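Local coordinates for BH0493 protein (Bacillus halodurans C-125, PDB 2QEE) that binds zinc and is probably a metal-dependent enzyme of the amidohydrolase superfamily, at residues Thr29-Leu41 with Glu153-Phe167. Sequence-based numbering, arbitrary orientation.
Sequences THLFSPNFGEILL and ERISWLEGKQPDSRF. With ZN (zinc ion), chain T.
S33, N35 and F36, in the loop that follows strand 24-26, meet the C-terminal turn of helix 151-158 and the chain running from it to strand 167-168. Three direct hydrogen bonds join the two segments. D164 N points at S33 OG at 2.9 Å, with a nearly straight N-H...O angle of 166°; the same hydroxyl donates to N35 OD1, so its proton is committed within the loop. N35 ND2 gives to Q162 O at 2.7 Å, from above the carbonyl plane, while K161 NZ reaches N35 O at 2.8 Å almost head-on. A water links N35 N to D164 OD2, and another bridges F36 O and S156 OG.

Aromatic contacts form in three places. F36 and W157 make a T-shaped (edge-to-face) pair, the edge of F36 toward the face of W157, planes 70° apart and F36 CE2 3.5 Å from W157 NE1; S156 CB makes a CH-pi contact over a face of F36. A second CH-pi contact sets S33 CA over the centre of the F167 ring, 3.7 Å from its centroid. F32 CE1 and CZ press against the carboxylate of E153, whose OE2 accepts from D147 N; I39 CD1, which touches E153 CG, covers one face of F32.

D164 CG lies between the backbone N and the carbonyl carbon (chi1 79°), which brings OD1 back to R166 N in an Asx turn; R166 NE and NH2 grip the carboxylate side-on, and R166 also pairs with D131. Without the carboxylate, as with an alanine here, R166 N would probably lose its side-chain acceptor and the guanidinium group one carboxylate partner.

H30, in the same loop, binds zinc through NE2 alongside H28 and D357. With the S33 hydroxyl both accepting and donating, and N35 held at its backbone O by K161 and at its amide by Q162, the beta-alpha-beta crossover from strand 139-143 to strand 167-168 probably helps fix the shape of this zinc-ligand loop.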
loop_
_atom_site.group_PDB
_atom_site.type_symbol
_atom_site.label_atom_id
_atom_site.label_comp_id
_atom_site.label_asym_id
_atom_site.label_seq_id
_atom_site.Cartn_x
_atom_site.Cartn_y
_atom_site.Cartn_z
ATOM N N THR C 29 20.647 15.384 6.394
ATOM C CA THR C 29 19.938 16.526 6.948
ATOM C C THR C 29 20.248 17.725 6.058
ATOM O O THR C 29 21.135 17.642 5.243
ATOM C CB THR C 29 20.370 16.909 8.388
ATOM O OG1 THR C 29 21.654 17.600 8.360
ATOM C CG2 THR C 29 20.497 15.669 9.324
ATOM N N HIS C 30 19.586 18.829 6.366
ATOM C CA HIS C 30 19.861 20.127 5.720
ATOM C C HIS C 30 20.356 21.083 6.791
ATOM O O HIS C 30 20.027 22.251 6.771
ATOM C CB HIS C 30 18.580 20.618 5.086
ATOM C CG HIS C 30 18.265 19.870 3.846
ATOM N ND1 HIS C 30 18.821 20.186 2.626
ATOM C CD2 HIS C 30 17.551 18.739 3.659
ATOM C CE1 HIS C 30 18.422 19.306 1.725
ATOM N NE2 HIS C 30 17.661 18.413 2.331
ATOM N N LEU C 31 21.059 20.554 7.791
ATOM C CA LEU C 31 21.614 21.402 8.843
ATOM C C LEU C 31 23.105 21.721 8.504
ATOM O O LEU C 31 23.713 21.059 7.682
ATOM C CB LEU C 31 21.568 20.685 10.199
ATOM C CG LEU C 31 20.127 20.314 10.590
ATOM C CD1 LEU C 31 20.216 19.539 11.931
ATOM C CD2 LEU C 31 19.311 21.558 10.765
ATOM N N PHE C 32 23.670 22.740 9.169
ATOM C CA PHE C 32 25.109 23.024 8.962
ATOM C C PHE C 32 25.852 23.224 10.297
ATOM O O PHE C 32 25.236 23.617 11.272
ATOM C CB PHE C 32 25.272 24.323 8.129
ATOM C CG PHE C 32 24.674 24.233 6.749
ATOM C CD1 PHE C 32 25.412 23.734 5.686
ATOM C CD2 PHE C 32 23.343 24.634 6.533
ATOM C CE1 PHE C 32 24.846 23.632 4.381
ATOM C CE2 PHE C 32 22.751 24.522 5.225
ATOM C CZ PHE C 32 23.502 24.020 4.164
ATOM N N SER C 33 27.155 22.949 10.315
ATOM C CA SER C 33 27.994 23.249 11.480
ATOM C C SER C 33 27.757 24.724 11.775
ATOM O O SER C 33 27.675 25.518 10.853
ATOM C CB SER C 33 29.468 23.057 11.116
ATOM O OG SER C 33 30.313 23.061 12.251
ATOM N N PRO C 34 27.600 25.073 13.052
ATOM C CA PRO C 34 27.215 26.402 13.467
ATOM C C PRO C 34 28.247 27.448 13.039
ATOM O O PRO C 34 27.855 28.575 12.842
ATOM C CB PRO C 34 27.085 26.288 15.000
ATOM C CG PRO C 34 27.838 25.062 15.377
ATOM C CD PRO C 34 27.747 24.141 14.193
ATOM N N ASN C 35 29.509 27.052 12.865
ATOM C CA ASN C 35 30.538 27.982 12.334
ATOM C C ASN C 35 30.274 28.430 10.896
ATOM O O ASN C 35 30.820 29.448 10.440
ATOM C CB ASN C 35 31.980 27.449 12.509
ATOM C CG ASN C 35 32.278 26.250 11.655
ATOM O OD1 ASN C 35 31.413 25.402 11.473
ATOM N ND2 ASN C 35 33.515 26.147 11.144
ATOM N N PHE C 36 29.402 27.724 10.172
ATOM C CA PHE C 36 29.013 28.199 8.831
ATOM C C PHE C 36 28.046 29.374 8.892
ATOM O O PHE C 36 27.646 29.910 7.862
ATOM C CB PHE C 36 28.411 27.057 7.993
ATOM C CG PHE C 36 29.437 26.158 7.378
ATOM C CD1 PHE C 36 30.433 25.545 8.154
ATOM C CD2 PHE C 36 29.437 25.939 5.999
ATOM C CE1 PHE C 36 31.388 24.697 7.584
ATOM C CE2 PHE C 36 30.392 25.084 5.408
ATOM C CZ PHE C 36 31.374 24.460 6.218
ATOM N N GLY C 37 27.626 29.726 10.088
ATOM C CA GLY C 37 26.753 30.912 10.298
ATOM C C GLY C 37 25.254 30.804 10.039
ATOM O O GLY C 37 24.632 29.794 10.364
ATOM N N GLU C 38 24.677 31.872 9.481
ATOM C CA GLU C 38 23.229 32.049 9.322
ATOM C C GLU C 38 22.492 30.962 8.525
ATOM O O GLU C 38 21.264 30.852 8.670
ATOM C CB GLU C 38 22.900 33.417 8.683
ATOM C CG GLU C 38 23.273 34.652 9.531
ATOM C CD GLU C 38 22.482 34.797 10.836
ATOM O OE1 GLU C 38 22.437 35.926 11.381
ATOM O OE2 GLU C 38 21.901 33.797 11.324
ATOM N N ILE C 39 23.199 30.230 7.684
ATOM C CA ILE C 39 22.556 29.142 6.918
ATOM C C ILE C 39 22.097 27.994 7.829
ATOM O O ILE C 39 21.248 27.205 7.418
ATOM C CB ILE C 39 23.415 28.500 5.783
ATOM C CG1 ILE C 39 24.826 28.183 6.243
ATOM C CG2 ILE C 39 23.432 29.385 4.557
ATOM C CD1 ILE C 39 25.565 27.337 5.192
ATOM N N LEU C 40 22.667 27.884 9.026
ATOM C CA LEU C 40 22.067 27.025 10.075
ATOM C C LEU C 40 20.814 27.686 10.620
ATOM O O LEU C 40 20.885 28.693 11.382
ATOM C CB LEU C 40 23.078 26.732 11.214
ATOM C CG LEU C 40 22.495 25.904 12.378
ATOM C CD1 LEU C 40 22.207 24.462 11.929
ATOM C CD2 LEU C 40 23.480 25.829 13.555
ATOM N N LEU C 41 19.646 27.107 10.262
ATOM C CA LEU C 41 18.353 27.648 10.693
ATOM C C LEU C 41 17.963 27.056 12.025
ATOM O O LEU C 41 18.079 25.836 12.214
ATOM C CB LEU C 41 17.238 27.324 9.668
ATOM C CG LEU C 41 17.534 27.846 8.246
ATOM C CD1 LEU C 41 16.374 27.503 7.324
ATOM C CD2 LEU C 41 17.776 29.413 8.237
ATOM N N GLU C 153 26.893 29.119 0.617
ATOM C CA GLU C 153 27.597 28.019 1.251
ATOM C C GLU C 153 29.021 27.946 0.731
ATOM O O GLU C 153 29.953 27.673 1.480
ATOM C CB GLU C 153 26.902 26.684 0.950
ATOM C CG GLU C 153 25.477 26.512 1.453
ATOM C CD GLU C 153 24.946 25.132 1.071
ATOM O OE1 GLU C 153 23.715 25.046 0.715
ATOM O OE2 GLU C 153 25.797 24.168 1.098
ATOM N N ARG C 154 29.172 28.126 -0.580
ATOM C CA ARG C 154 30.462 27.981 -1.245
ATOM C C ARG C 154 31.552 28.840 -0.537
ATOM O O ARG C 154 32.684 28.387 -0.352
ATOM C CB ARG C 154 30.343 28.304 -2.755
ATOM C CG ARG C 154 31.565 27.813 -3.563
ATOM C CD ARG C 154 31.409 27.904 -5.104
ATOM N NE ARG C 154 31.168 29.267 -5.526
ATOM C CZ ARG C 154 29.955 29.787 -5.658
ATOM N NH1 ARG C 154 28.889 29.037 -5.393
ATOM N NH2 ARG C 154 29.800 31.047 -6.065
ATOM N N ILE C 155 31.154 30.012 -0.063
ATOM C CA ILE C 155 32.074 30.990 0.585
ATOM C C ILE C 155 32.866 30.411 1.767
ATOM O O ILE C 155 34.123 30.483 1.801
ATOM C CB ILE C 155 31.311 32.267 1.022
ATOM C CG1 ILE C 155 30.838 33.034 -0.231
ATOM C CG2 ILE C 155 32.229 33.177 1.817
ATOM C CD1 ILE C 155 30.141 34.399 0.023
ATOM N N SER C 156 32.134 29.833 2.719
ATOM C CA SER C 156 32.750 29.241 3.898
ATOM C C SER C 156 33.789 28.193 3.485
ATOM O O SER C 156 34.889 28.134 4.047
ATOM C CB SER C 156 31.679 28.640 4.819
ATOM O OG SER C 156 30.746 29.627 5.237
ATOM N N TRP C 157 33.444 27.363 2.496
ATOM C CA TRP C 157 34.342 26.342 2.020
ATOM C C TRP C 157 35.593 26.983 1.450
ATOM O O TRP C 157 36.703 26.575 1.758
ATOM C CB TRP C 157 33.686 25.491 0.946
ATOM C CG TRP C 157 32.622 24.562 1.576
ATOM C CD1 TRP C 157 31.258 24.652 1.446
ATOM C CD2 TRP C 157 32.873 23.446 2.450
ATOM N NE1 TRP C 157 30.635 23.637 2.178
ATOM C CE2 TRP C 157 31.606 22.882 2.794
ATOM C CE3 TRP C 157 34.037 22.850 2.955
ATOM C CZ2 TRP C 157 31.492 21.772 3.667
ATOM C CZ3 TRP C 157 33.923 21.741 3.811
ATOM C CH2 TRP C 157 32.640 21.212 4.143
ATOM N N LEU C 158 35.365 27.955 0.585
ATOM C CA LEU C 158 36.487 28.654 -0.062
ATOM C C LEU C 158 37.309 29.449 0.943
ATOM O O LEU C 158 38.508 29.625 0.727
ATOM C CB LEU C 158 35.998 29.489 -1.251
ATOM C CG LEU C 158 35.539 28.668 -2.490
ATOM C CD1 LEU C 158 35.019 29.556 -3.611
ATOM C CD2 LEU C 158 36.564 27.636 -3.059
ATOM N N GLU C 159 36.686 29.916 2.020
ATOM C CA GLU C 159 37.401 30.584 3.125
ATOM C C GLU C 159 38.160 29.620 4.009
ATOM O O GLU C 159 38.829 30.061 4.953
ATOM C CB GLU C 159 36.469 31.417 3.998
ATOM C CG GLU C 159 35.927 32.642 3.337
ATOM C CD GLU C 159 34.969 33.400 4.222
ATOM O OE1 GLU C 159 34.699 34.588 3.921
ATOM O OE2 GLU C 159 34.471 32.819 5.220
ATOM N N GLY C 160 38.087 28.313 3.725
ATOM C CA GLY C 160 38.872 27.356 4.484
ATOM C C GLY C 160 38.182 26.821 5.735
ATOM O O GLY C 160 38.780 26.015 6.461
ATOM N N LYS C 161 36.945 27.267 5.992
ATOM C CA LYS C 161 36.146 26.765 7.107
ATOM C C LYS C 161 35.988 25.249 7.011
ATOM O O LYS C 161 35.877 24.676 5.922
ATOM C CB LYS C 161 34.769 27.400 7.161
ATOM C CG LYS C 161 34.792 28.821 7.570
ATOM C CD LYS C 161 33.556 29.159 8.321
ATOM C CE LYS C 161 33.582 30.631 8.678
ATOM N NZ LYS C 161 32.199 31.156 8.781
ATOM N N GLN C 162 36.059 24.614 8.165
ATOM C CA GLN C 162 35.774 23.196 8.264
ATOM C C GLN C 162 34.658 23.079 9.269
ATOM O O GLN C 162 34.627 23.815 10.270
ATOM C CB GLN C 162 36.979 22.442 8.815
ATOM C CG GLN C 162 38.073 22.216 7.802
ATOM C CD GLN C 162 37.514 21.638 6.527
ATOM O OE1 GLN C 162 37.030 20.498 6.495
ATOM N NE2 GLN C 162 37.553 22.430 5.455
ATOM N N PRO C 163 33.791 22.087 9.065
ATOM C CA PRO C 163 32.734 21.841 10.059
ATOM C C PRO C 163 33.355 21.273 11.348
ATOM O O PRO C 163 34.427 20.654 11.282
ATOM C CB PRO C 163 31.886 20.747 9.394
ATOM C CG PRO C 163 32.847 20.016 8.477
ATOM C CD PRO C 163 33.820 21.079 7.986
ATOM N N ASP C 164 32.693 21.430 12.489
ATOM C CA ASP C 164 33.181 20.673 13.657
ATOM C C ASP C 164 32.977 19.174 13.486
ATOM O O ASP C 164 32.330 18.757 12.510
ATOM C CB ASP C 164 32.731 21.235 14.992
ATOM C CG ASP C 164 31.330 20.885 15.356
ATOM O OD1 ASP C 164 30.987 19.694 15.546
ATOM O OD2 ASP C 164 30.597 21.852 15.528
ATOM N N SER C 165 33.566 18.388 14.395
ATOM C CA SER C 165 33.809 16.966 14.195
ATOM C C SER C 165 32.473 16.215 14.173
ATOM O O SER C 165 32.424 15.066 13.737
ATOM C CB SER C 165 34.644 16.416 15.370
ATOM O OG SER C 165 34.038 16.786 16.596
ATOM N N ARG C 166 31.442 16.878 14.665
ATOM C CA ARG C 166 30.057 16.274 14.777
ATOM C C ARG C 166 29.291 16.352 13.459
ATOM O O ARG C 166 28.268 15.665 13.285
ATOM C CB ARG C 166 29.240 16.974 15.837
ATOM C CG ARG C 166 29.804 16.849 17.240
ATOM C CD ARG C 166 29.082 17.753 18.228
ATOM N NE ARG C 166 29.176 19.150 17.856
ATOM C CZ ARG C 166 28.648 20.153 18.556
ATOM N NH1 ARG C 166 27.969 19.932 19.685
ATOM N NH2 ARG C 166 28.804 21.390 18.109
ATOM N N PHE C 167 29.809 17.161 12.527
ATOM C CA PHE C 167 29.125 17.467 11.249
ATOM C C PHE C 167 29.948 16.964 10.101
ATOM O O PHE C 167 31.178 17.191 10.013
ATOM C CB PHE C 167 28.866 18.976 11.093
ATOM C CG PHE C 167 27.847 19.513 12.035
ATOM C CD1 PHE C 167 26.533 19.753 11.575
ATOM C CD2 PHE C 167 28.164 19.794 13.355
ATOM C CE1 PHE C 167 25.551 20.237 12.412
ATOM C CE2 PHE C 167 27.206 20.310 14.236
ATOM C CZ PHE C 167 25.864 20.497 13.794
HETATM ZN ZN ZN T . 16.763 16.341 2.137
HETATM O O HOH W 1 31.224 24.944 14.654
HETATM O O HOH W 2 28.085 29.376 4.967
HETATM O O HOH W 3 15.767 16.043 0.669
#